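Distal tail protein (Bacillus phage spp1, PDB 2X8K) forms, as a homohexamer, a channel 40 Å wide at the distal tip of the phage tail and stays with the tail after DNA ejection. Local coordinates at residues C[187-192]-C[222-227]; C[144-149]-C[240-245]; C[8-13]-C[97-102]; C[15-20]-C[84-89]. All coordinates share one frame; numbering follows the deposited sequence.

Interaction 1 of 4, residues C[187-192]-C[222-227]; sequences FLKVVY and IQSDWI. Unlike the reference sequence in segment 187-192: Val191 (reference Lys).
Two hydrogen bonds, both made by the hydroxyl of Ser224, fasten a loop to strand 183-190, an edge strand of a four-stranded antiparallel sheet in the C-terminal tail-component region. OG stands anti to its own backbone N (chi1 -172°), which carries it to the strand backbone. There it donates to Phe187 O at 3.0 Å, coming from above the carbonyl plane and not along a lone pair. The same oxygen accepts the backbone N-H of Lys189, with OG 3.2 Å from Lys189 N in a fairly straight bond (160°). Serine suits this place because a small hydroxyl can give and take at once, serving a C=O and an N-H of one strand.

Carbon side chains pack near the hydroxyl. The Phe187 ring, its CG in the crowded position between backbone N and carbonyl carbon, swings back toward the loop; its CD2 and CE2 side packs against the serine, and one face, toward its rim, is turned to Ser224 CA. On the other side of the strand Leu188 turns its isobutyl group to the loop backbone, its CG 3.6 Å from Asp225 O, and it also packs on Val201. Trp226 touches the same Val201.

Gln223 centres an inverse gamma turn just before the serine. Since Ser224 is buried, its hydroxyl has its polar needs met by the strand itself, and in effect it probably supplies the donor and acceptor that a neighbouring strand's backbone could offer.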
loop_
_atom_site.group_PDB
_atom_site.type_symbol
_atom_site.label_atom_id
_atom_site.label_comp_id
_atom_site.label_asym_id
_atom_site.label_seq_id
_atom_site.Cartn_x
_atom_site.Cartn_y
_atom_site.Cartn_z
ATOM N N PHE C 187 12.881 -37.031 51.858
ATOM C CA PHE C 187 12.422 -36.871 53.243
ATOM C C PHE C 187 12.984 -35.581 53.851
ATOM O O PHE C 187 13.928 -35.016 53.290
ATOM C CB PHE C 187 12.786 -38.103 54.098
ATOM C CG PHE C 187 14.268 -38.365 54.223
ATOM C CD1 PHE C 187 14.945 -39.101 53.258
ATOM C CD2 PHE C 187 14.988 -37.880 55.310
ATOM C CE1 PHE C 187 16.316 -39.336 53.369
ATOM C CE2 PHE C 187 16.358 -38.116 55.424
ATOM C CZ PHE C 187 17.011 -38.847 54.456
ATOM N N LEU C 188 12.411 -35.126 54.994
ATOM C CA LEU C 188 12.843 -33.912 55.702
ATOM C C LEU C 188 12.874 -34.133 57.231
ATOM O O LEU C 188 11.851 -33.901 57.882
ATOM C CB LEU C 188 11.910 -32.721 55.371
ATOM C CG LEU C 188 11.979 -32.057 53.981
ATOM C CD1 LEU C 188 10.582 -31.721 53.482
ATOM C CD2 LEU C 188 12.790 -30.774 54.024
ATOM N N LYS C 189 14.031 -34.464 57.800
ATOM C CA LYS C 189 14.145 -34.648 59.254
ATOM C C LYS C 189 14.770 -33.461 60.015
ATOM O O LYS C 189 15.407 -32.592 59.420
ATOM C CB LYS C 189 14.920 -35.931 59.567
ATOM C CG LYS C 189 15.751 -36.453 58.406
ATOM C CD LYS C 189 15.970 -37.953 58.515
ATOM C CE LYS C 189 17.237 -38.272 59.293
ATOM N NZ LYS C 189 17.300 -39.704 59.691
ATOM N N VAL C 190 14.578 -33.451 61.335
ATOM C CA VAL C 190 15.145 -32.431 62.251
ATOM C C VAL C 190 15.441 -33.048 63.645
ATOM O O VAL C 190 14.529 -33.619 64.226
ATOM C CB VAL C 190 14.130 -31.252 62.393
ATOM C CG1 VAL C 190 14.577 -30.240 63.453
ATOM C CG2 VAL C 190 13.821 -30.571 61.050
ATOM N N VAL C 191 16.663 -32.871 64.209
ATOM C CA VAL C 191 17.058 -33.422 65.535
ATOM C C VAL C 191 16.525 -32.678 66.794
ATOM O O VAL C 191 16.643 -33.192 67.919
ATOM C CB VAL C 191 18.576 -33.760 65.674
ATOM C CG1 VAL C 191 18.848 -35.235 65.396
ATOM C CG2 VAL C 191 19.466 -32.847 64.822
ATOM N N TYR C 192 15.944 -31.475 66.599
ATOM C CA TYR C 192 15.458 -30.607 67.680
ATOM C C TYR C 192 14.059 -31.002 68.144
ATOM O O TYR C 192 13.113 -30.985 67.330
ATOM C CB TYR C 192 15.524 -29.117 67.243
ATOM C CG TYR C 192 15.520 -28.100 68.370
ATOM C CD1 TYR C 192 15.981 -28.434 69.642
ATOM C CD2 TYR C 192 15.121 -26.786 68.146
ATOM C CE1 TYR C 192 16.001 -27.499 70.673
ATOM C CE2 TYR C 192 15.138 -25.840 69.169
ATOM C CZ TYR C 192 15.584 -26.201 70.431
ATOM O OH TYR C 192 15.613 -25.274 71.450
ATOM N N ILE C 222 21.691 -34.084 56.319
ATOM C CA ILE C 222 22.388 -35.031 55.441
ATOM C C ILE C 222 21.616 -34.358 54.291
ATOM O O ILE C 222 20.801 -33.474 54.566
ATOM C CB ILE C 222 22.136 -36.579 55.543
ATOM C CG1 ILE C 222 22.955 -37.192 56.696
ATOM C CG2 ILE C 222 22.404 -37.346 54.238
ATOM C CD1 ILE C 222 22.218 -37.363 58.003
ATOM N N GLN C 223 21.870 -34.724 53.015
ATOM C CA GLN C 223 21.111 -34.140 51.907
ATOM C C GLN C 223 19.670 -34.703 51.926
ATOM O O GLN C 223 19.279 -35.511 51.081
ATOM C CB GLN C 223 21.832 -34.289 50.552
ATOM C CG GLN C 223 21.265 -33.393 49.434
ATOM C CD GLN C 223 21.123 -31.930 49.811
ATOM O OE1 GLN C 223 20.020 -31.430 50.053
ATOM N NE2 GLN C 223 22.234 -31.214 49.881
ATOM N N SER C 224 18.911 -34.270 52.967
ATOM C CA SER C 224 17.521 -34.572 53.324
ATOM C C SER C 224 16.875 -33.367 52.555
ATOM O O SER C 224 16.579 -32.320 53.137
ATOM C CB SER C 224 17.369 -34.453 54.844
ATOM O OG SER C 224 16.115 -34.884 55.343
ATOM N N ASP C 225 16.666 -33.571 51.233
ATOM C CA ASP C 225 16.162 -32.691 50.162
ATOM C C ASP C 225 14.749 -32.051 50.312
ATOM O O ASP C 225 13.870 -32.598 50.980
ATOM C CB ASP C 225 16.315 -33.385 48.787
ATOM C CG ASP C 225 17.755 -33.654 48.375
ATOM O OD1 ASP C 225 18.429 -32.707 47.927
ATOM O OD2 ASP C 225 18.191 -34.821 48.460
ATOM N N TRP C 226 14.585 -30.854 49.757
ATOM C CA TRP C 226 13.273 -30.252 49.684
ATOM C C TRP C 226 12.668 -30.934 48.504
ATOM O O TRP C 226 13.363 -31.290 47.559
ATOM C CB TRP C 226 13.324 -28.759 49.413
ATOM C CG TRP C 226 14.372 -28.042 50.145
ATOM C CD1 TRP C 226 15.704 -28.100 49.921
ATOM C CD2 TRP C 226 14.182 -27.131 51.225
ATOM N NE1 TRP C 226 16.366 -27.286 50.801
ATOM C CE2 TRP C 226 15.449 -26.679 51.614
ATOM C CE3 TRP C 226 13.060 -26.657 51.907
ATOM C CZ2 TRP C 226 15.629 -25.778 52.646
ATOM C CZ3 TRP C 226 13.241 -25.766 52.932
ATOM C CH2 TRP C 226 14.514 -25.334 53.293
ATOM N N ILE C 227 11.371 -31.131 48.552
ATOM C CA ILE C 227 10.714 -31.847 47.494
ATOM C C ILE C 227 9.642 -30.945 46.948
ATOM O O ILE C 227 9.421 -29.851 47.458
ATOM C CB ILE C 227 10.076 -33.100 48.041
ATOM C CG1 ILE C 227 9.038 -32.707 49.085
ATOM C CG2 ILE C 227 11.133 -34.002 48.655
ATOM C CD1 ILE C 227 8.206 -33.864 49.525
#

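Interaction 2 of 4, residues C[144-149]-C[240-245]; sequences VTTAST and TQPSTI
An antiparallel beta bridge joins the end of strand 133-144 to the start of strand 243-251, neighbours in the five-stranded sheet of the C-terminal half. Val144 and Ser243 form a hydrogen-bonded pair. Val144 N gives its proton to Ser243 O at 3.0 Å, from well above the carbonyl plane. The return bond, from Ser243 N to Val144 O, is shorter at 2.8 Å and lies nearly along the C=O axis (163°).

Polar side chains tie down the chain on both sides of the bridge. Beyond Val144 the chain leaves the strand in a tight bend, where Thr149 OG1 takes the N-H of Thr145 and donates to Ala147 O at 2.9 Å. One threonine hydroxyl thus spans the bend as acceptor and donor. In the other segment, Thr240 OG1 binds the backbone N of Glu175, and the buried Ser243 OG is hydrogen-bonded to Tyr174 OH; both links lead to strand 174-180 of the four-stranded sheet.

Nearer the surface, Thr146 turns its methyl to the other segment: CG2 lies against Thr240 O, 3.3 Å away, and also packs on Pro242 CD at 4.0 Å. Beta-branched residues suit extended strands, and two of them, Val144 and Ile245, cross obliquely where Leu237 touches both, with Val144 CG2 3.5 Å from Ile245 CG2.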
loop_
_atom_site.group_PDB
_atom_site.type_symbol
_atom_site.label_atom_id
_atom_site.label_comp_id
_atom_site.label_asym_id
_atom_site.label_seq_id
_atom_site.Cartn_x
_atom_site.Cartn_y
_atom_site.Cartn_z
ATOM N N VAL C 144 -1.573 -33.764 57.225
ATOM C CA VAL C 144 -0.724 -34.924 56.958
ATOM C C VAL C 144 -0.602 -35.741 58.247
ATOM O O VAL C 144 -0.168 -35.226 59.284
ATOM C CB VAL C 144 0.644 -34.619 56.306
ATOM C CG1 VAL C 144 1.356 -35.906 55.903
ATOM C CG2 VAL C 144 0.470 -33.725 55.092
ATOM N N THR C 145 -1.032 -37.007 58.182
ATOM C CA THR C 145 -1.045 -37.918 59.314
ATOM C C THR C 145 0.251 -38.703 59.422
ATOM O O THR C 145 1.130 -38.600 58.556
ATOM C CB THR C 145 -2.274 -38.836 59.222
ATOM O OG1 THR C 145 -2.152 -39.663 58.063
ATOM C CG2 THR C 145 -3.590 -38.055 59.184
ATOM N N THR C 146 0.344 -39.519 60.481
ATOM C CA THR C 146 1.489 -40.376 60.778
ATOM C C THR C 146 1.572 -41.600 59.847
ATOM O O THR C 146 2.431 -42.469 60.052
ATOM C CB THR C 146 1.496 -40.733 62.258
ATOM O OG1 THR C 146 0.202 -41.233 62.591
ATOM C CG2 THR C 146 1.852 -39.537 63.135
ATOM N N ALA C 147 0.680 -41.644 58.825
ATOM C CA ALA C 147 0.553 -42.668 57.788
ATOM C C ALA C 147 0.705 -41.988 56.417
ATOM O O ALA C 147 0.646 -40.746 56.334
ATOM C CB ALA C 147 -0.815 -43.322 57.886
ATOM N N SER C 148 0.921 -42.791 55.344
ATOM C CA SER C 148 1.041 -42.282 53.968
ATOM C C SER C 148 -0.272 -41.567 53.621
ATOM O O SER C 148 -1.373 -42.148 53.696
ATOM C CB SER C 148 1.360 -43.407 52.989
ATOM O OG SER C 148 1.126 -43.074 51.630
ATOM N N THR C 149 -0.133 -40.251 53.369
ATOM C CA THR C 149 -1.240 -39.342 53.090
ATOM C C THR C 149 -1.141 -38.848 51.677
ATOM O O THR C 149 -0.094 -38.308 51.316
ATOM C CB THR C 149 -1.237 -38.185 54.113
ATOM O OG1 THR C 149 -1.202 -38.731 55.440
ATOM C CG2 THR C 149 -2.433 -37.262 53.970
ATOM N N THR C 240 6.061 -37.685 61.367
ATOM C CA THR C 240 6.239 -38.308 62.665
ATOM C C THR C 240 5.149 -37.853 63.657
ATOM O O THR C 240 4.743 -38.638 64.522
ATOM C CB THR C 240 7.654 -38.112 63.167
ATOM O OG1 THR C 240 7.974 -36.731 63.076
ATOM C CG2 THR C 240 8.656 -38.950 62.401
ATOM N N GLN C 241 4.677 -36.601 63.526
ATOM C CA GLN C 241 3.655 -36.009 64.394
ATOM C C GLN C 241 2.593 -35.399 63.491
ATOM O O GLN C 241 2.990 -34.810 62.486
ATOM C CB GLN C 241 4.298 -34.926 65.292
ATOM C CG GLN C 241 3.494 -34.533 66.533
ATOM C CD GLN C 241 3.790 -35.423 67.721
ATOM O OE1 GLN C 241 4.736 -35.197 68.489
ATOM N NE2 GLN C 241 2.970 -36.446 67.915
ATOM N N PRO C 242 1.265 -35.536 63.782
ATOM C CA PRO C 242 0.230 -34.956 62.897
ATOM C C PRO C 242 0.620 -33.539 62.453
ATOM O O PRO C 242 0.734 -32.611 63.262
ATOM C CB PRO C 242 -1.052 -35.088 63.729
ATOM C CG PRO C 242 -0.825 -36.259 64.545
ATOM C CD PRO C 242 0.632 -36.203 64.933
ATOM N N SER C 243 0.874 -33.407 61.141
ATOM C CA SER C 243 1.330 -32.170 60.515
ATOM C C SER C 243 0.240 -31.573 59.664
ATOM O O SER C 243 -0.884 -32.083 59.592
ATOM C CB SER C 243 2.595 -32.356 59.677
ATOM O OG SER C 243 3.657 -32.913 60.434
ATOM N N THR C 244 0.586 -30.459 59.037
ATOM C CA THR C 244 -0.243 -29.721 58.110
ATOM C C THR C 244 0.661 -29.270 56.988
ATOM O O THR C 244 1.782 -28.811 57.241
ATOM C CB THR C 244 -1.096 -28.640 58.844
ATOM O OG1 THR C 244 -2.475 -28.885 58.574
ATOM C CG2 THR C 244 -0.766 -27.201 58.449
ATOM N N ILE C 245 0.229 -29.506 55.753
ATOM C CA ILE C 245 0.946 -29.040 54.575
ATOM C C ILE C 245 0.092 -27.971 53.906
ATOM O O ILE C 245 -1.133 -28.128 53.753
ATOM C CB ILE C 245 1.446 -30.152 53.619
ATOM C CG1 ILE C 245 2.415 -29.586 52.580
ATOM C CG2 ILE C 245 0.286 -30.921 52.948
ATOM C CD1 ILE C 245 3.598 -30.378 52.404
#

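Interaction 3 of 4, residues C[8-13]-C[97-102]; sequences KVFTMM and FSDEPS
Strand 12-14 meets the end of strand 93-97 in the seven-stranded antiparallel sheet of the RIFT-related domain, with Met12 and Phe97 as a non-hydrogen-bonded pair. Their side chains leave the same face and lie side by side, pointing the same way. Met12 is fully extended, so its CG and CE both run alongside the Phe97 ring, obliquely, with CG 3.6 Å from CE2. Its SD makes an oblique Met-aromatic contact, 5.1 Å from the ring centroid. A long, flexible thioether is well suited to follow a ring in this way.

Phe10, its CG anti to the backbone N, crosses Phe97 obliquely and brings CZ to 3.6 Å from Phe97 CD2. Asp99 approaches the edge of the Phe10 ring with its carboxylate plane 83° from the ring; its charge is met by Arg31, which also makes a cation-pi contact with Phe97.

Past the bridge, a type I turn from Phe97 to Glu100 starts the loop, which also reaches a neighbouring subunit: Asp99 O accepts a hydrogen bond from Thr74 there. Ser98 holds Thr11 by both its N and its hydroxyl, N bonding to Thr11 O at 2.8 Å, while OG receives the N-H of Thr11 at 3.0 Å.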
loop_
_atom_site.group_PDB
_atom_site.type_symbol
_atom_site.label_atom_id
_atom_site.label_comp_id
_atom_site.label_asym_id
_atom_site.label_seq_id
_atom_site.Cartn_x
_atom_site.Cartn_y
_atom_site.Cartn_z
ATOM N N LYS C 8 -19.394 -1.898 36.175
ATOM C CA LYS C 8 -18.264 -2.617 36.765
ATOM C C LYS C 8 -17.168 -2.914 35.713
ATOM O O LYS C 8 -17.111 -4.033 35.181
ATOM C CB LYS C 8 -18.756 -3.910 37.420
ATOM N N VAL C 9 -16.290 -1.950 35.449
ATOM C CA VAL C 9 -15.253 -2.108 34.422
ATOM C C VAL C 9 -14.115 -3.078 34.778
ATOM O O VAL C 9 -14.029 -3.572 35.903
ATOM C CB VAL C 9 -14.637 -0.746 34.038
ATOM C CG1 VAL C 9 -15.560 0.007 33.092
ATOM C CG2 VAL C 9 -14.352 0.077 35.283
ATOM N N PHE C 10 -13.250 -3.338 33.796
ATOM C CA PHE C 10 -12.100 -4.204 33.947
ATOM C C PHE C 10 -11.086 -3.511 34.843
ATOM O O PHE C 10 -10.578 -2.455 34.479
ATOM C CB PHE C 10 -11.499 -4.501 32.565
ATOM C CG PHE C 10 -10.226 -5.291 32.599
ATOM C CD1 PHE C 10 -10.252 -6.670 32.631
ATOM C CD2 PHE C 10 -8.994 -4.658 32.573
ATOM C CE1 PHE C 10 -9.071 -7.408 32.668
ATOM C CE2 PHE C 10 -7.810 -5.396 32.594
ATOM C CZ PHE C 10 -7.858 -6.769 32.646
ATOM N N THR C 11 -10.779 -4.091 36.001
ATOM C CA THR C 11 -9.776 -3.481 36.867
ATOM C C THR C 11 -8.438 -4.210 36.874
ATOM O O THR C 11 -8.387 -5.453 36.836
ATOM C CB THR C 11 -10.318 -3.164 38.266
ATOM O OG1 THR C 11 -10.800 -4.359 38.860
ATOM C CG2 THR C 11 -11.427 -2.122 38.241
ATOM N N MET C 12 -7.357 -3.401 36.901
ATOM C CA MET C 12 -5.967 -3.836 37.005
ATOM C C MET C 12 -5.372 -3.254 38.263
ATOM O O MET C 12 -5.372 -2.030 38.421
ATOM C CB MET C 12 -5.115 -3.420 35.811
ATOM C CG MET C 12 -3.730 -3.987 35.923
ATOM S SD MET C 12 -2.492 -3.216 34.886
ATOM C CE MET C 12 -1.160 -4.312 35.132
ATOM N N MET C 13 -4.874 -4.125 39.164
ATOM C CA MET C 13 -4.257 -3.727 40.442
ATOM C C MET C 13 -2.758 -3.919 40.365
ATOM O O MET C 13 -2.289 -4.977 39.924
ATOM C CB MET C 13 -4.792 -4.517 41.639
ATOM C CG MET C 13 -6.257 -4.304 41.921
ATOM S SD MET C 13 -6.694 -2.701 42.620
ATOM C CE MET C 13 -6.357 -2.976 44.285
ATOM N N PHE C 97 -5.735 -8.874 37.574
ATOM C CA PHE C 97 -6.717 -8.453 36.577
ATOM C C PHE C 97 -8.066 -9.017 36.987
ATOM O O PHE C 97 -8.134 -10.175 37.438
ATOM C CB PHE C 97 -6.333 -8.958 35.183
ATOM C CG PHE C 97 -4.957 -8.542 34.755
ATOM C CD1 PHE C 97 -3.899 -9.440 34.807
ATOM C CD2 PHE C 97 -4.720 -7.255 34.283
ATOM C CE1 PHE C 97 -2.618 -9.058 34.421
ATOM C CE2 PHE C 97 -3.448 -6.881 33.847
ATOM C CZ PHE C 97 -2.398 -7.788 33.926
ATOM N N SER C 98 -9.132 -8.179 36.866
ATOM C CA SER C 98 -10.493 -8.545 37.237
ATOM C C SER C 98 -11.027 -9.732 36.449
ATOM O O SER C 98 -11.808 -10.509 37.005
ATOM C CB SER C 98 -11.426 -7.348 37.131
ATOM O OG SER C 98 -11.626 -6.949 35.788
ATOM N N ASP C 99 -10.587 -9.904 35.165
ATOM C CA ASP C 99 -11.027 -11.041 34.346
ATOM C C ASP C 99 -10.450 -12.364 34.825
ATOM O O ASP C 99 -10.972 -13.425 34.490
ATOM C CB ASP C 99 -10.809 -10.830 32.848
ATOM C CG ASP C 99 -9.382 -10.718 32.380
ATOM O OD1 ASP C 99 -8.457 -10.721 33.251
ATOM O OD2 ASP C 99 -9.174 -10.562 31.137
ATOM N N GLU C 100 -9.399 -12.314 35.630
ATOM C CA GLU C 100 -8.866 -13.539 36.165
ATOM C C GLU C 100 -8.697 -13.537 37.671
ATOM O O GLU C 100 -7.598 -13.306 38.191
ATOM C CB GLU C 100 -7.717 -14.137 35.346
ATOM C CG GLU C 100 -6.422 -13.375 35.385
ATOM C CD GLU C 100 -5.371 -14.018 34.519
ATOM O OE1 GLU C 100 -5.296 -15.267 34.511
ATOM O OE2 GLU C 100 -4.626 -13.274 33.844
ATOM N N PRO C 101 -9.838 -13.761 38.379
ATOM C CA PRO C 101 -9.810 -13.809 39.842
ATOM C C PRO C 101 -9.040 -15.034 40.347
ATOM O O PRO C 101 -8.826 -16.000 39.592
ATOM C CB PRO C 101 -11.291 -13.894 40.192
ATOM C CG PRO C 101 -11.902 -14.602 39.058
ATOM C CD PRO C 101 -11.203 -14.042 37.878
ATOM N N SER C 102 -8.625 -14.977 41.628
ATOM C CA SER C 102 -7.836 -15.977 42.320
ATOM C C SER C 102 -6.457 -16.144 41.659
ATOM O O SER C 102 -5.915 -17.243 41.657
ATOM C CB SER C 102 -8.580 -17.315 42.398
ATOM O OG SER C 102 -9.934 -17.204 42.801
#

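Interaction 4 of 4, residues C[15-20]-C[84-89]; sequences DGQDLT and NFLLHR
Bends at chi2 and chi3 (104° and -62°) curl the Arg89 side chain back toward the end of helix 73-87, while Gln17 extends to meet it and Asp15 holds CG anti to its backbone N. The curl is held by a hydrogen bond from Arg89 NE to His88 O, in the plane of the guanidinium. NH1 then forms a salt bridge with Asp15 OD1 at 2.7 Å, using the anti lone pair of that oxygen. The carboxylate stands almost upright to the guanidinium (85°), so one nitrogen grips one oxygen and the pair is not bidentate.

Gln17 and Arg89 meet tip to tip, but NE2 and NH1 are both donors and are not bonded to each other; each turns to an acceptor. The amide of Gln17 gives a proton to Leu86 O at 3.2 Å, in the carbonyl plane and on a lone pair, and NE2 also bonds to Tyr14 O. A primary amide, with two N-H groups, fits such a place. Leu86 O in turn lies over one face of the guanidinium, toward its rim.

Beside these polar groups, Leu19 CD1 meets Leu87 CD2 at 3.8 Å. Leu87 also packs on Val33 of a neighbouring subunit.

Carbonyls of the last helical turn, which lack further helical N-H partners, carry partial negative charge, so the arginine and the amide donor probably stabilise this end and join it to the turn and strand at 15-18.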
loop_
_atom_site.group_PDB
_atom_site.type_symbol
_atom_site.label_atom_id
_atom_site.label_comp_id
_atom_site.label_asym_id
_atom_site.label_seq_id
_atom_site.Cartn_x
_atom_site.Cartn_y
_atom_site.Cartn_z
ATOM N N ASP C 15 0.436 -3.345 42.961
ATOM C CA ASP C 15 0.872 -3.042 44.336
ATOM C C ASP C 15 -0.319 -2.543 45.181
ATOM O O ASP C 15 -0.206 -1.579 45.922
ATOM C CB ASP C 15 2.057 -2.039 44.351
ATOM C CG ASP C 15 2.889 -2.038 45.633
ATOM O OD1 ASP C 15 3.656 -1.061 45.846
ATOM O OD2 ASP C 15 2.803 -3.033 46.415
ATOM N N GLY C 16 -1.475 -3.156 44.985
ATOM C CA GLY C 16 -2.688 -2.735 45.664
ATOM C C GLY C 16 -3.259 -1.402 45.215
ATOM O O GLY C 16 -4.152 -0.894 45.887
ATOM N N GLN C 17 -2.780 -0.818 44.095
ATOM C CA GLN C 17 -3.304 0.448 43.575
ATOM C C GLN C 17 -4.136 0.133 42.347
ATOM O O GLN C 17 -3.720 -0.690 41.526
ATOM C CB GLN C 17 -2.170 1.422 43.224
ATOM C CG GLN C 17 -1.165 1.660 44.366
ATOM C CD GLN C 17 0.236 2.054 43.920
ATOM O OE1 GLN C 17 0.823 3.016 44.430
ATOM N NE2 GLN C 17 0.834 1.300 42.991
ATOM N N ASP C 18 -5.330 0.723 42.237
ATOM C CA ASP C 18 -6.205 0.484 41.092
ATOM C C ASP C 18 -5.750 1.406 40.010
ATOM O O ASP C 18 -6.046 2.589 40.061
ATOM C CB ASP C 18 -7.689 0.692 41.467
ATOM C CG ASP C 18 -8.748 0.403 40.403
ATOM O OD1 ASP C 18 -9.895 0.061 40.782
ATOM O OD2 ASP C 18 -8.471 0.635 39.203
ATOM N N LEU C 19 -4.959 0.875 39.056
ATOM C CA LEU C 19 -4.403 1.656 37.947
ATOM C C LEU C 19 -5.476 2.090 36.963
ATOM O O LEU C 19 -5.340 3.133 36.328
ATOM C CB LEU C 19 -3.339 0.864 37.194
ATOM C CG LEU C 19 -2.088 0.430 37.905
ATOM C CD1 LEU C 19 -1.135 -0.208 36.898
ATOM C CD2 LEU C 19 -1.407 1.590 38.592
ATOM N N THR C 20 -6.539 1.286 36.844
ATOM C CA THR C 20 -7.648 1.580 35.954
ATOM C C THR C 20 -8.519 2.789 36.381
ATOM O O THR C 20 -9.532 3.086 35.732
ATOM C CB THR C 20 -8.418 0.329 35.613
ATOM O OG1 THR C 20 -8.695 -0.362 36.815
ATOM C CG2 THR C 20 -7.673 -0.550 34.647
ATOM N N ASN C 84 3.178 7.835 36.697
ATOM C CA ASN C 84 4.586 7.461 36.784
ATOM C C ASN C 84 4.937 7.121 38.224
ATOM O O ASN C 84 5.617 6.112 38.448
ATOM C CB ASN C 84 5.475 8.566 36.253
ATOM C CG ASN C 84 5.538 8.553 34.754
ATOM O OD1 ASN C 84 5.783 7.526 34.130
ATOM N ND2 ASN C 84 5.356 9.691 34.134
ATOM N N PHE C 85 4.404 7.926 39.202
ATOM C CA PHE C 85 4.600 7.732 40.635
ATOM C C PHE C 85 4.090 6.369 41.087
ATOM O O PHE C 85 4.789 5.674 41.825
ATOM C CB PHE C 85 3.932 8.862 41.427
ATOM C CG PHE C 85 3.807 8.622 42.920
ATOM C CD1 PHE C 85 4.927 8.659 43.747
ATOM C CD2 PHE C 85 2.567 8.365 43.501
ATOM C CE1 PHE C 85 4.806 8.437 45.119
ATOM C CE2 PHE C 85 2.448 8.162 44.876
ATOM C CZ PHE C 85 3.567 8.195 45.675
ATOM N N LEU C 86 2.901 5.975 40.620
ATOM C CA LEU C 86 2.296 4.687 40.955
ATOM C C LEU C 86 3.020 3.516 40.321
ATOM O O LEU C 86 3.039 2.449 40.910
ATOM C CB LEU C 86 0.821 4.656 40.520
ATOM C CG LEU C 86 -0.075 5.745 41.094
ATOM C CD1 LEU C 86 -1.444 5.709 40.472
ATOM C CD2 LEU C 86 -0.168 5.640 42.580
ATOM N N LEU C 87 3.589 3.704 39.121
ATOM C CA LEU C 87 4.246 2.648 38.366
ATOM C C LEU C 87 5.687 2.340 38.723
ATOM O O LEU C 87 6.029 1.170 38.745
ATOM C CB LEU C 87 4.113 2.868 36.844
ATOM C CG LEU C 87 2.717 2.788 36.250
ATOM C CD1 LEU C 87 2.685 3.473 34.896
ATOM C CD2 LEU C 87 2.222 1.360 36.179
ATOM N N HIS C 88 6.550 3.344 38.917
ATOM C CA HIS C 88 7.967 3.094 39.185
ATOM C C HIS C 88 8.175 2.420 40.518
ATOM O O HIS C 88 7.845 2.965 41.586
ATOM C CB HIS C 88 8.851 4.359 38.977
ATOM C CG HIS C 88 10.345 4.163 39.163
ATOM N ND1 HIS C 88 11.117 5.102 39.832
ATOM C CD2 HIS C 88 11.161 3.161 38.743
ATOM C CE1 HIS C 88 12.363 4.645 39.792
ATOM N NE2 HIS C 88 12.440 3.480 39.154
ATOM N N ARG C 89 8.666 1.187 40.434
ATOM C CA ARG C 89 8.927 0.302 41.572
ATOM C C ARG C 89 10.321 -0.311 41.435
ATOM O O ARG C 89 10.727 -0.672 40.324
ATOM C CB ARG C 89 7.869 -0.795 41.559
ATOM C CG ARG C 89 7.332 -1.087 42.911
ATOM C CD ARG C 89 5.944 -0.529 43.166
ATOM N NE ARG C 89 5.877 0.925 43.088
ATOM C CZ ARG C 89 4.890 1.651 43.602
ATOM N NH1 ARG C 89 3.907 1.066 44.269
ATOM N NH2 ARG C 89 4.876 2.966 43.451
#

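Interactions 3 and 4 share one sheet, while 1 and 2 lie on two different sheets of the C-terminal half. Interactions 3 and 4 touch: strands 12-14 and 17-18 are neighbours, and Met12 O lies 3.0 Å from Leu19 N, probably a hydrogen bond. The centres of 1 and 2 are 15 Å apart without contact, and those of 1 and 3 about 41 Å apart. All are partly buried. Interaction 2 is backbone pairing between strands, and interaction 3 adds aromatic and sulfur packing to such pairing; interaction 1 relies on one serine hydroxyl, and interaction 4 on a salt bridge, an amide bond and leucines at a helix end. Only interactions 3 and 4 also meet neighbouring subunits.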